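PDB 3GIW: methyltransferase from Streptomyces avermitilis, which binds S-adenosyl-L-homocysteine in a Rossmann-like fold and is probably an S-adenosylmethionine-dependent methyltransferase whose substrate is not known. Local coordinates for residues A22-R26 with N113-V117; R68-H72 with V249-D255; L190-Y195 with V273-P277. All blocks are in the same frame, centred on the assembly; numbering follows the deposited sequence.

Interactions 2 and 3 adjoin each other: V273 CG2 of interaction 3 lies 3.6 Å from W252 CZ2 and 4.2 Å from A69 CB of interaction 2, and the two centres are about 18 Å apart. Interaction 1 stands on the opposite side of the chain's centre, about 26 and 29 Å from them, centre to centre. It is the most buried, yet the smallest (223 Å²), and rests on one salt bridge beside the cofactor site. Interaction 2 (349 Å²) is partly buried and joins helix 55-75 to a loop through arginine-to-carbonyl bonds and aromatic rings. Interaction 3 (452 Å²), also partly buried, relies mainly on backbone pairing where the C-terminal end of strand 269-275 meets the start of strand 195-201.

Interaction 1. Residues A22-R26 with N113-V117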
ATOM      1  N   ALA A  22      -4.322  -0.301 -19.501  1.00 18.23           N
ATOM      2  CA  ALA A  22      -3.902   0.417 -18.282  1.00 16.51           C
ATOM      3  C   ALA A  22      -3.803  -0.550 -17.102  1.00 16.18           C
ATOM      4  O   ALA A  22      -4.604  -1.499 -16.978  1.00 16.49           O
ATOM      5  CB  ALA A  22      -4.873   1.552 -17.961  1.00 17.16           C
ATOM      6  N   HIS A  23      -2.812  -0.307 -16.236  1.00 14.57           N
ATOM      7  CA  HIS A  23      -2.626  -1.051 -15.000  1.00 15.16           C
ATOM      8  C   HIS A  23      -2.517  -0.096 -13.812  1.00 13.66           C
ATOM      9  O   HIS A  23      -1.848   0.926 -13.892  1.00 13.86           O
ATOM     10  CB  HIS A  23      -1.348  -1.925 -15.020  1.00 16.33           C
ATOM     11  CG  HIS A  23      -1.367  -3.054 -16.015  1.00 17.62           C
ATOM     12  ND1 HIS A  23      -1.365  -2.870 -17.384  1.00 20.34           N
ATOM     13  CD2 HIS A  23      -1.318  -4.390 -15.821  1.00 19.03           C
ATOM     14  CE1 HIS A  23      -1.357  -4.048 -17.985  1.00 20.47           C
ATOM     15  NE2 HIS A  23      -1.317  -4.989 -17.061  1.00 21.03           N
ATOM     16  N   SER A  24      -3.114  -0.465 -12.695  1.00 13.16           N
ATOM     17  CA  SER A  24      -3.211   0.462 -11.566  1.00 15.10           C
ATOM     18  C   SER A  24      -1.828   0.972 -11.072  1.00 13.55           C
ATOM     19  O   SER A  24      -1.660   2.173 -10.771  1.00 14.40           O
ATOM     20  CB  SER A  24      -4.026  -0.118 -10.398  1.00 15.44           C
ATOM     21  OG  SER A  24      -3.461  -1.287  -9.881  1.00 16.71           O
ATOM     22  N   ALA A  25      -0.829   0.094 -10.956  1.00 12.42           N
ATOM     23  CA  ALA A  25       0.467   0.521 -10.428  1.00 12.55           C
ATOM     24  C   ALA A  25       1.140   1.522 -11.341  1.00 12.03           C
ATOM     25  O   ALA A  25       1.880   2.406 -10.903  1.00 12.22           O
ATOM     26  CB  ALA A  25       1.364  -0.687 -10.248  1.00 14.80           C
ATOM     27  N   ARG A  26       0.944   1.338 -12.644  1.00 11.29           N
ATOM     28  CA  ARG A  26       1.540   2.186 -13.663  1.00 12.06           C
ATOM     29  C   ARG A  26       0.843   3.554 -13.764  1.00 12.43           C
ATOM     30  O   ARG A  26       1.501   4.578 -13.978  1.00 12.28           O
ATOM     31  CB  ARG A  26       1.524   1.467 -15.032  1.00 12.90           C
ATOM     32  CG  ARG A  26       2.214   0.082 -15.009  1.00 13.74           C
ATOM     33  CD  ARG A  26       2.008  -0.697 -16.297  1.00 14.67           C
ATOM     34  NE  ARG A  26       2.108  -2.150 -16.050  1.00 16.34           N
ATOM     35  CZ  ARG A  26       2.058  -3.060 -17.030  1.00 17.34           C
ATOM     36  NH1 ARG A  26       1.880  -2.660 -18.290  1.00 18.68           N
ATOM     37  NH2 ARG A  26       2.178  -4.350 -16.747  1.00 16.62           N
ATOM     38  N   ASN A 113       1.476  -8.523  -8.095  1.00 15.24           N
ATOM     39  CA  ASN A 113       1.066  -9.381  -9.195  1.00 17.97           C
ATOM     40  C   ASN A 113       1.185  -8.735 -10.587  1.00 16.34           C
ATOM     41  O   ASN A 113       0.919  -9.406 -11.573  1.00 18.35           O
ATOM     42  CB  ASN A 113      -0.331  -9.981  -8.961  1.00 20.77           C
ATOM     43  CG  ASN A 113      -1.430  -8.989  -9.036  1.00 23.69           C
ATOM     44  OD1 ASN A 113      -1.218  -7.782  -9.088  1.00 27.42           O
ATOM     45  ND2 ASN A 113      -2.667  -9.495  -9.009  1.00 27.44           N
ATOM     46  N   ASP A 114       1.583  -7.468 -10.676  1.00 14.63           N
ATOM     47  CA  ASP A 114       1.801  -6.829 -11.978  1.00 14.45           C
ATOM     48  C   ASP A 114       3.172  -7.273 -12.494  1.00 13.59           C
ATOM     49  O   ASP A 114       4.167  -6.994 -11.843  1.00 13.84           O
ATOM     50  CB  ASP A 114       1.721  -5.316 -11.836  1.00 14.33           C
ATOM     51  CG  ASP A 114       1.858  -4.588 -13.158  1.00 15.80           C
ATOM     52  OD1 ASP A 114       2.500  -5.183 -14.040  1.00 15.01           O
ATOM     53  OD2 ASP A 114       1.320  -3.459 -13.283  1.00 17.64           O
ATOM     54  N   PRO A 115       3.232  -7.984 -13.643  1.00 14.61           N
ATOM     55  CA  PRO A 115       4.525  -8.418 -14.182  1.00 14.31           C
ATOM     56  C   PRO A 115       5.605  -7.315 -14.348  1.00 14.16           C
ATOM     57  O   PRO A 115       6.792  -7.646 -14.341  1.00 14.23           O
ATOM     58  CB  PRO A 115       4.154  -9.014 -15.540  1.00 15.14           C
ATOM     59  CG  PRO A 115       2.741  -9.425 -15.373  1.00 16.88           C
ATOM     60  CD  PRO A 115       2.116  -8.445 -14.493  1.00 15.74           C
ATOM     61  N   ILE A 116       5.235  -6.040 -14.510  1.00 14.18           N
ATOM     62  CA  ILE A 116       6.258  -4.983 -14.640  1.00 13.69           C
ATOM     63  C   ILE A 116       7.108  -4.851 -13.355  1.00 13.11           C
ATOM     64  O   ILE A 116       8.302  -4.503 -13.382  1.00 12.67           O
ATOM     65  CB  ILE A 116       5.621  -3.623 -14.999  1.00 13.48           C
ATOM     66  CG1 ILE A 116       6.671  -2.690 -15.620  1.00 13.46           C
ATOM     67  CG2 ILE A 116       4.942  -2.942 -13.770  1.00 14.03           C
ATOM     68  CD1 ILE A 116       6.090  -1.368 -16.159  1.00 14.38           C
ATOM     69  N   VAL A 117       6.513  -5.149 -12.190  1.00 12.50           N
ATOM     70  CA  VAL A 117       7.271  -5.005 -10.934  1.00 12.51           C
ATOM     71  C   VAL A 117       8.470  -5.978 -10.918  1.00 12.09           C
ATOM     72  O   VAL A 117       9.593  -5.619 -10.539  1.00 12.60           O
ATOM     73  CB  VAL A 117       6.361  -5.103  -9.664  1.00 13.12           C
ATOM     74  CG1 VAL A 117       7.198  -4.888  -8.380  1.00 13.52           C
ATOM     75  CG2 VAL A 117       5.247  -4.056  -9.768  1.00 13.91           C
TER
HETATM   76  O   HOH W   1      -0.723  -2.773 -11.618  1.00 16.10           O
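The extended side chain of R26 governs this contact. Its chi1 is m and its chi2 and chi3 are t, so that, although its CA-to-CB bond points sideways, the guanidinium meets the D114 carboxylate in a two-pronged salt bridge: R26 NH2 to D114 OD1 at 2.9 Å, nearly linear at 179°, and R26 NE to D114 OD2 at 3.2 Å. The CA-to-CB bond of D114 points toward 22-26, and with chi1 t its carboxylate also caps its own helix, D114 OD1 accepting from I116 N at 2.9 Å. I116, t at both chi angles, places CG2 3.7 Å from R26 NE and its CD1 over one guanidinium face. D114 OD2 lies 3.5 Å from H23 CB and receives a bond from water 1 (2.7 Å), which accepts from A25 N (2.9 Å). R26 NH2 also donates to I17 O, and D114 N bonds to OD1 of D112, a residue of the S-adenosyl-L-homocysteine site, empty of that ligand here. One buried carboxylate thus balances a buried arginine and ties the N-terminal ends of two helices together beside the cofactor site.

Interaction 2. Residues R68-H72 with V249-D255; sequences RAVAH and VHKWHPD
An arginine from a helix, clasped by loop carbonyls, and an aromatic cluster of H72, W252 and H253 define this contact between helix 55-75 and the loop that follows strand 240-248. R68-H72 is regular helix, with H72 N bonded to R68 O at 3.0 Å. V249-K251 forms a 3-10 segment in which V249 O accepts from W252 N (3.2 Å); W252 is then extended (-93/108), H253 has left-handed angles (44/55), and P254 and D255 continue extended. The closest CA pair is R68-H253, 7.4 Å apart.

R68, covered over 123 Å², points toward the loop with chi1 m, chi2 t, chi3 m and chi4 -74°. W252 O accepts from both R68 NH2 (2.9 Å) and R68 NE (3.2 Å); H253 O takes a weak bond from R68 NE (3.0 Å), and V249 O lies 2.9 Å from R68 NH2. These three carbonyl oxygens lie near the guanidinium plane. Water 2 accepts from R68 NH1 (3.0 Å) and donates weakly to D255 OD2 (3.3 Å).

W252 (chi1 t, chi2 94°) brings CZ3 to 3.8 Å from A69 CA and its edge to the face of H72 (chi1 t, chi2 85°): T-shaped, centroids 5.8 Å apart, planes at 83°. The H253 ring (chi1 m) stands obliquely to that of H72, centroids 5.2 Å apart; water 3 lies 3.1 Å from H72 ND1 and 3.0 Å from H253 ND1. H253 NE2 bonds to E243 O, and W252 also meets W65. The arrangement is that of a Rossmann-like methyltransferase sheet, whose C-terminal antiparallel hairpin, strands 240-248 and 269-275, is joined through its connecting loop to a helix bearing the cofactor-site residues N62 and R63.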
ATOM      1  N   ARG A  68       5.768   7.931   6.470  1.00 12.26           N
ATOM      2  CA  ARG A  68       5.611   8.228   7.887  1.00 12.20           C
ATOM      3  C   ARG A  68       5.204   6.971   8.680  1.00 10.95           C
ATOM      4  O   ARG A  68       5.686   6.776   9.799  1.00 13.18           O
ATOM      5  CB  ARG A  68       4.601   9.362   8.104  1.00 12.64           C
ATOM      6  CG  ARG A  68       4.991  10.643   7.438  1.00 12.67           C
ATOM      7  CD  ARG A  68       4.214  11.830   7.948  1.00 12.06           C
ATOM      8  NE  ARG A  68       2.759  11.706   7.908  1.00 12.28           N
ATOM      9  CZ  ARG A  68       2.016  11.772   6.805  1.00 12.57           C
ATOM     10  NH1 ARG A  68       2.566  11.973   5.619  1.00 13.30           N
ATOM     11  NH2 ARG A  68       0.702  11.587   6.877  1.00 13.28           N
ATOM     12  N   ALA A  69       4.344   6.125   8.119  1.00 11.11           N
ATOM     13  CA  ALA A  69       3.907   4.910   8.806  1.00 12.67           C
ATOM     14  C   ALA A  69       5.072   3.928   8.997  1.00 12.88           C
ATOM     15  O   ALA A  69       5.241   3.367  10.098  1.00 11.51           O
ATOM     16  CB  ALA A  69       2.731   4.268   8.103  1.00 13.14           C
ATOM     17  N   VAL A  70       5.879   3.731   7.950  1.00 11.93           N
ATOM     18  CA  VAL A  70       7.011   2.809   8.048  1.00 12.81           C
ATOM     19  C   VAL A  70       8.065   3.353   9.009  1.00 12.88           C
ATOM     20  O   VAL A  70       8.611   2.585   9.841  1.00 13.04           O
ATOM     21  CB  VAL A  70       7.592   2.504   6.653  1.00 12.85           C
ATOM     22  CG1 VAL A  70       8.920   1.723   6.744  1.00 13.03           C
ATOM     23  CG2 VAL A  70       6.549   1.713   5.816  1.00 15.62           C
ATOM     24  N   ALA A  71       8.337   4.659   8.960  1.00 12.62           N
ATOM     25  CA  ALA A  71       9.252   5.268   9.926  1.00 13.40           C
ATOM     26  C   ALA A  71       8.769   5.088  11.387  1.00 13.52           C
ATOM     27  O   ALA A  71       9.551   4.699  12.257  1.00 13.23           O
ATOM     28  CB  ALA A  71       9.444   6.742   9.593  1.00 13.99           C
ATOM     29  N   HIS A  72       7.489   5.307  11.651  1.00 12.77           N
ATOM     30  CA  HIS A  72       6.910   5.048  12.959  1.00 12.89           C
ATOM     31  C   HIS A  72       7.127   3.590  13.386  1.00 12.33           C
ATOM     32  O   HIS A  72       7.513   3.301  14.522  1.00 13.36           O
ATOM     33  CB  HIS A  72       5.402   5.314  12.949  1.00 14.42           C
ATOM     34  CG  HIS A  72       4.734   5.048  14.264  1.00 16.50           C
ATOM     35  ND1 HIS A  72       4.683   5.993  15.266  1.00 17.45           N
ATOM     36  CD2 HIS A  72       4.140   3.935  14.763  1.00 17.92           C
ATOM     37  CE1 HIS A  72       4.078   5.477  16.322  1.00 18.56           C
ATOM     38  NE2 HIS A  72       3.721   4.238  16.036  1.00 18.57           N
ATOM     39  N   VAL A 249      -5.348  10.230   5.363  1.00 11.19           N
ATOM     40  CA  VAL A 249      -3.901  10.030   5.439  1.00 11.67           C
ATOM     41  C   VAL A 249      -3.121  11.284   5.758  1.00 11.42           C
ATOM     42  O   VAL A 249      -2.097  11.198   6.474  1.00 12.90           O
ATOM     43  CB  VAL A 249      -3.277   9.354   4.194  1.00 11.72           C
ATOM     44  CG1 VAL A 249      -3.670   7.909   4.138  1.00 12.34           C
ATOM     45  CG2 VAL A 249      -3.598  10.061   2.872  1.00 12.00           C
ATOM     46  N   HIS A 250      -3.552  12.463   5.304  1.00 10.91           N
ATOM     47  CA  HIS A 250      -2.803  13.693   5.566  1.00 11.60           C
ATOM     48  C   HIS A 250      -2.956  14.181   7.007  1.00 12.23           C
ATOM     49  O   HIS A 250      -2.270  15.116   7.420  1.00 13.87           O
ATOM     50  CB  HIS A 250      -3.192  14.776   4.570  1.00 13.13           C
ATOM     51  CG  HIS A 250      -4.592  15.255   4.729  1.00 12.88           C
ATOM     52  ND1 HIS A 250      -5.681  14.402   4.707  1.00 13.07           N
ATOM     53  CD2 HIS A 250      -5.099  16.504   4.871  1.00 13.02           C
ATOM     54  CE1 HIS A 250      -6.789  15.108   4.849  1.00 13.44           C
ATOM     55  NE2 HIS A 250      -6.465  16.388   4.940  1.00 14.12           N
ATOM     56  N   LYS A 251      -3.852  13.559   7.749  1.00 11.53           N
ATOM     57  CA  LYS A 251      -4.075  13.846   9.166  1.00 11.79           C
ATOM     58  C   LYS A 251      -3.424  12.827  10.126  1.00 12.41           C
ATOM     59  O   LYS A 251      -3.579  12.940  11.343  1.00 13.53           O
ATOM     60  CB  LYS A 251      -5.600  13.913   9.427  1.00 12.10           C
ATOM     61  CG  LYS A 251      -6.270  15.017   8.653  1.00 13.02           C
ATOM     62  CD  LYS A 251      -7.746  15.166   8.988  1.00 13.72           C
ATOM     63  CE  LYS A 251      -8.354  16.217   8.097  1.00 14.82           C
ATOM     64  NZ  LYS A 251      -9.744  16.593   8.519  1.00 16.06           N
ATOM     65  N   TRP A 252      -2.736  11.825   9.574  1.00 12.03           N
ATOM     66  CA  TRP A 252      -2.064  10.793  10.371  1.00 11.86           C
ATOM     67  C   TRP A 252      -0.607  11.203  10.627  1.00 11.82           C
ATOM     68  O   TRP A 252       0.212  11.175   9.716  1.00 11.82           O
ATOM     69  CB  TRP A 252      -2.140   9.421   9.679  1.00 11.34           C
ATOM     70  CG  TRP A 252      -1.786   8.242  10.536  1.00 11.87           C
ATOM     71  CD1 TRP A 252      -2.659   7.474  11.233  1.00 12.61           C
ATOM     72  CD2 TRP A 252      -0.466   7.742  10.837  1.00 13.41           C
ATOM     73  NE1 TRP A 252      -1.981   6.506  11.938  1.00 12.15           N
ATOM     74  CE2 TRP A 252      -0.633   6.666  11.733  1.00 13.28           C
ATOM     75  CE3 TRP A 252       0.824   8.081  10.420  1.00 12.64           C
ATOM     76  CZ2 TRP A 252       0.462   5.930  12.243  1.00 14.27           C
ATOM     77  CZ3 TRP A 252       1.916   7.361  10.941  1.00 13.88           C
ATOM     78  CH2 TRP A 252       1.717   6.294  11.825  1.00 12.98           C
ATOM     79  N   HIS A 253      -0.294  11.572  11.869  1.00 12.82           N
ATOM     80  CA  HIS A 253       1.060  12.001  12.285  1.00 14.50           C
ATOM     81  C   HIS A 253       1.690  12.969  11.255  1.00 13.75           C
ATOM     82  O   HIS A 253       2.788  12.712  10.721  1.00 14.33           O
ATOM     83  CB  HIS A 253       1.970  10.790  12.532  1.00 16.03           C
ATOM     84  CG  HIS A 253       1.524   9.891  13.649  1.00 17.46           C
ATOM     85  ND1 HIS A 253       2.406   9.381  14.582  1.00 23.37           N
ATOM     86  CD2 HIS A 253       0.318   9.375  13.962  1.00 19.34           C
ATOM     87  CE1 HIS A 253       1.748   8.623  15.442  1.00 23.26           C
ATOM     88  NE2 HIS A 253       0.473   8.619  15.104  1.00 20.98           N
ATOM     89  N   PRO A 254       0.997  14.068  10.942  1.00 14.28           N
ATOM     90  CA  PRO A 254       1.513  14.963   9.909  1.00 16.79           C
ATOM     91  C   PRO A 254       2.833  15.637  10.337  1.00 19.74           C
ATOM     92  O   PRO A 254       3.044  15.878  11.526  1.00 18.59           O
ATOM     93  CB  PRO A 254       0.388  15.992   9.751  1.00 16.76           C
ATOM     94  CG  PRO A 254      -0.278  16.023  11.093  1.00 16.15           C
ATOM     95  CD  PRO A 254      -0.261  14.574  11.532  1.00 14.35           C
ATOM     96  N   ASP A 255       3.709  15.889   9.372  1.00 23.99           N
ATOM     97  CA  ASP A 255       4.875  16.760   9.564  1.00 28.22           C
ATOM     98  C   ASP A 255       4.414  18.209   9.425  1.00 29.83           C
ATOM     99  O   ASP A 255       3.256  18.473   9.089  1.00 29.40           O
ATOM    100  CB  ASP A 255       5.941  16.494   8.489  1.00 30.04           C
ATOM    101  CG  ASP A 255       6.509  15.098   8.544  1.00 32.13           C
ATOM    102  OD1 ASP A 255       6.761  14.593   9.661  1.00 34.66           O
ATOM    103  OD2 ASP A 255       6.721  14.512   7.457  1.00 33.48           O
TER
HETATM  104  O   HOH W   2       5.305  12.883   4.915  1.00 23.05           O
HETATM  105  O   HOH W   3       5.291   8.824  14.197  1.00 38.43           O

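Interaction 3. Residues L190-Y195 with V273-P277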
ATOM      1  N   LEU A 190       1.372 -14.213  11.998  1.00 14.59           N
ATOM      2  CA  LEU A 190       2.309 -13.252  12.545  1.00 14.84           C
ATOM      3  C   LEU A 190       2.091 -13.267  14.065  1.00 15.46           C
ATOM      4  O   LEU A 190       0.970 -13.384  14.538  1.00 16.30           O
ATOM      5  CB  LEU A 190       2.079 -11.881  11.907  1.00 14.78           C
ATOM      6  CG  LEU A 190       2.079 -11.903  10.379  1.00 15.30           C
ATOM      7  CD1 LEU A 190       1.972 -10.484   9.776  1.00 16.66           C
ATOM      8  CD2 LEU A 190       3.319 -12.589   9.838  1.00 15.46           C
ATOM      9  N   PRO A 191       3.169 -13.199  14.836  1.00 13.91           N
ATOM     10  CA  PRO A 191       3.033 -13.253  16.302  1.00 13.30           C
ATOM     11  C   PRO A 191       2.463 -12.004  16.972  1.00 13.81           C
ATOM     12  O   PRO A 191       2.411 -10.917  16.385  1.00 12.61           O
ATOM     13  CB  PRO A 191       4.471 -13.478  16.783  1.00 14.56           C
ATOM     14  CG  PRO A 191       5.305 -12.997  15.680  1.00 15.72           C
ATOM     15  CD  PRO A 191       4.572 -13.115  14.404  1.00 13.67           C
ATOM     16  N   SER A 192       2.078 -12.158  18.234  1.00 15.15           N
ATOM     17  CA  SER A 192       1.781 -11.033  19.083  1.00 15.33           C
ATOM     18  C   SER A 192       2.884  -9.988  18.978  1.00 14.21           C
ATOM     19  O   SER A 192       4.077 -10.319  18.957  1.00 15.00           O
ATOM     20  CB  SER A 192       1.637 -11.520  20.523  1.00 18.02           C
ATOM     21  OG  SER A 192       0.468 -12.322  20.605  1.00 21.03           O
ATOM     22  N   GLY A 193       2.477  -8.719  18.867  1.00 12.51           N
ATOM     23  CA  GLY A 193       3.412  -7.597  18.712  1.00 12.52           C
ATOM     24  C   GLY A 193       3.634  -7.211  17.256  1.00 11.92           C
ATOM     25  O   GLY A 193       4.295  -6.214  16.963  1.00 13.34           O
ATOM     26  N   SER A 194       3.071  -8.007  16.352  1.00 11.12           N
ATOM     27  CA  SER A 194       3.042  -7.661  14.932  1.00 12.06           C
ATOM     28  C   SER A 194       2.074  -6.487  14.718  1.00 11.94           C
ATOM     29  O   SER A 194       1.310  -6.102  15.638  1.00 12.02           O
ATOM     30  CB  SER A 194       2.627  -8.875  14.094  1.00 12.18           C
ATOM     31  OG  SER A 194       3.627  -9.889  14.158  1.00 11.21           O
ATOM     32  N   TYR A 195       2.140  -5.895  13.520  1.00 11.65           N
ATOM     33  CA  TYR A 195       1.290  -4.753  13.152  1.00 11.27           C
ATOM     34  C   TYR A 195       0.628  -4.955  11.793  1.00 12.04           C
ATOM     35  O   TYR A 195       1.120  -5.694  10.924  1.00 12.79           O
ATOM     36  CB  TYR A 195       2.102  -3.445  13.128  1.00 12.24           C
ATOM     37  CG  TYR A 195       2.446  -2.880  14.502  1.00 13.27           C
ATOM     38  CD1 TYR A 195       3.480  -3.425  15.278  1.00 13.49           C
ATOM     39  CD2 TYR A 195       1.765  -1.777  15.006  1.00 12.62           C
ATOM     40  CE1 TYR A 195       3.813  -2.891  16.503  1.00 13.46           C
ATOM     41  CE2 TYR A 195       2.084  -1.247  16.244  1.00 12.78           C
ATOM     42  CZ  TYR A 195       3.101  -1.823  16.995  1.00 12.15           C
ATOM     43  OH  TYR A 195       3.463  -1.314  18.244  1.00 15.37           O
ATOM     44  N   VAL A 273      -2.781   2.262  11.479  1.00 12.60           N
ATOM     45  CA  VAL A 273      -1.772   1.299  11.918  1.00 11.81           C
ATOM     46  C   VAL A 273      -2.275   0.733  13.242  1.00 11.94           C
ATOM     47  O   VAL A 273      -2.764   1.493  14.105  1.00 13.78           O
ATOM     48  CB  VAL A 273      -0.427   1.997  12.144  1.00 12.06           C
ATOM     49  CG1 VAL A 273       0.647   1.011  12.689  1.00 14.17           C
ATOM     50  CG2 VAL A 273       0.049   2.659  10.849  1.00 12.23           C
ATOM     51  N   ALA A 274      -2.157  -0.587  13.427  1.00 11.89           N
ATOM     52  CA  ALA A 274      -2.654  -1.235  14.637  1.00 11.14           C
ATOM     53  C   ALA A 274      -1.780  -2.439  15.020  1.00 11.60           C
ATOM     54  O   ALA A 274      -1.267  -3.129  14.167  1.00 12.18           O
ATOM     55  CB  ALA A 274      -4.068  -1.697  14.468  1.00 12.76           C
ATOM     56  N   ARG A 275      -1.676  -2.670  16.333  1.00 12.16           N
ATOM     57  CA  ARG A 275      -0.886  -3.772  16.919  0.50 12.37           C
ATOM     58  C   ARG A 275      -1.747  -5.004  17.151  1.00 12.53           C
ATOM     59  O   ARG A 275      -2.902  -4.900  17.606  1.00 12.84           O
ATOM     60  CB  ARG A 275      -0.306  -3.331  18.266  0.50 12.70           C
ATOM     61  CG  ARG A 275       0.618  -4.352  18.940  0.50 13.11           C
ATOM     62  CD  ARG A 275       1.372  -3.719  20.119  0.50 14.15           C
ATOM     63  NE  ARG A 275       2.310  -4.651  20.733  0.50 14.48           N
ATOM     64  CZ  ARG A 275       1.976  -5.632  21.568  0.50 15.89           C
ATOM     65  NH1 ARG A 275       0.703  -5.850  21.901  0.50 16.29           N
ATOM     66  NH2 ARG A 275       2.933  -6.419  22.053  0.50 16.11           N
ATOM     67  N   LYS A 276      -1.180  -6.171  16.859  1.00 12.70           N
ATOM     68  CA  LYS A 276      -1.808  -7.450  17.162  1.00 13.92           C
ATOM     69  C   LYS A 276      -1.455  -7.870  18.609  1.00 14.62           C
ATOM     70  O   LYS A 276      -0.279  -8.040  18.917  1.00 14.38           O
ATOM     71  CB  LYS A 276      -1.307  -8.512  16.159  1.00 14.64           C
ATOM     72  CG  LYS A 276      -1.846  -9.909  16.421  1.00 15.46           C
ATOM     73  CD  LYS A 276      -1.429 -10.908  15.388  1.00 15.30           C
ATOM     74  CE  LYS A 276      -1.868 -12.330  15.803  1.00 15.89           C
ATOM     75  NZ  LYS A 276      -1.778 -13.256  14.618  1.00 15.37           N
ATOM     76  N   PRO A 277      -2.472  -8.037  19.471  1.00 15.45           N
ATOM     77  CA  PRO A 277      -2.223  -8.475  20.868  1.00 17.14           C
ATOM     78  C   PRO A 277      -1.561  -9.827  20.951  1.00 17.92           C
ATOM     79  O   PRO A 277      -1.759 -10.704  20.108  1.00 19.85           O
ATOM     80  CB  PRO A 277      -3.631  -8.542  21.477  1.00 17.74           C
ATOM     81  CG  PRO A 277      -4.492  -7.748  20.613  1.00 18.62           C
ATOM     82  CD  PRO A 277      -3.895  -7.731  19.228  1.00 16.32           C
ATOM     83  OXT PRO A 277      -0.809 -10.068  21.909  1.00 19.90           O
TER
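Y195, K276 and R275 lose the most surface here, 84, 81 and 63 Å²: at the junction between the start of strand 195-201 and the C-terminal end of strand 269-275, Y195 and R275 form the strand pair and K276 holds the turn. Y195 and R275 face each other as an antiparallel non-hydrogen-bonded pair, CA atoms 4.5 Å apart, with both side chains on the same face of the sheet. That places R275 CB over the Y195 ring in a CH-pi contact, 4.1 Å from the centroid and 25° off the normal, and Y195 CD2 against V273 CG1 at 3.8 Å. Two CA-H...O contacts flank the pair: Y195 CA to A274 O (3.2 Å) and R275 CA to S194 O (3.4 Å). In the conformer given here, one of two, the R275 guanidinium has G193 CA over one face, 3.6 Å from R275 NH2.

K276 N donates to S194 O (2.8 Å, 178°), and K276 O accepts from G193 N (2.8 Å, 176°). All four chi angles are t, so the stretched chain runs along the turn until K276 NZ donates to L190 O at 2.8 Å; NZ also bonds to L187 O at the end of helix 179-187. P191-S194 is a type II turn, closed by S194 N to P191 O (3.0 Å), and the positive phi of G193 suits glycine, since a CB would jam against the preceding carbonyl. S192 OG donates to P277 O of the terminal carboxylate (2.8 Å). Backbone bonds thus carry the pairing one step past the strand, while lysine and serine side chains tie the chain's last two residues to the helix-to-strand turn.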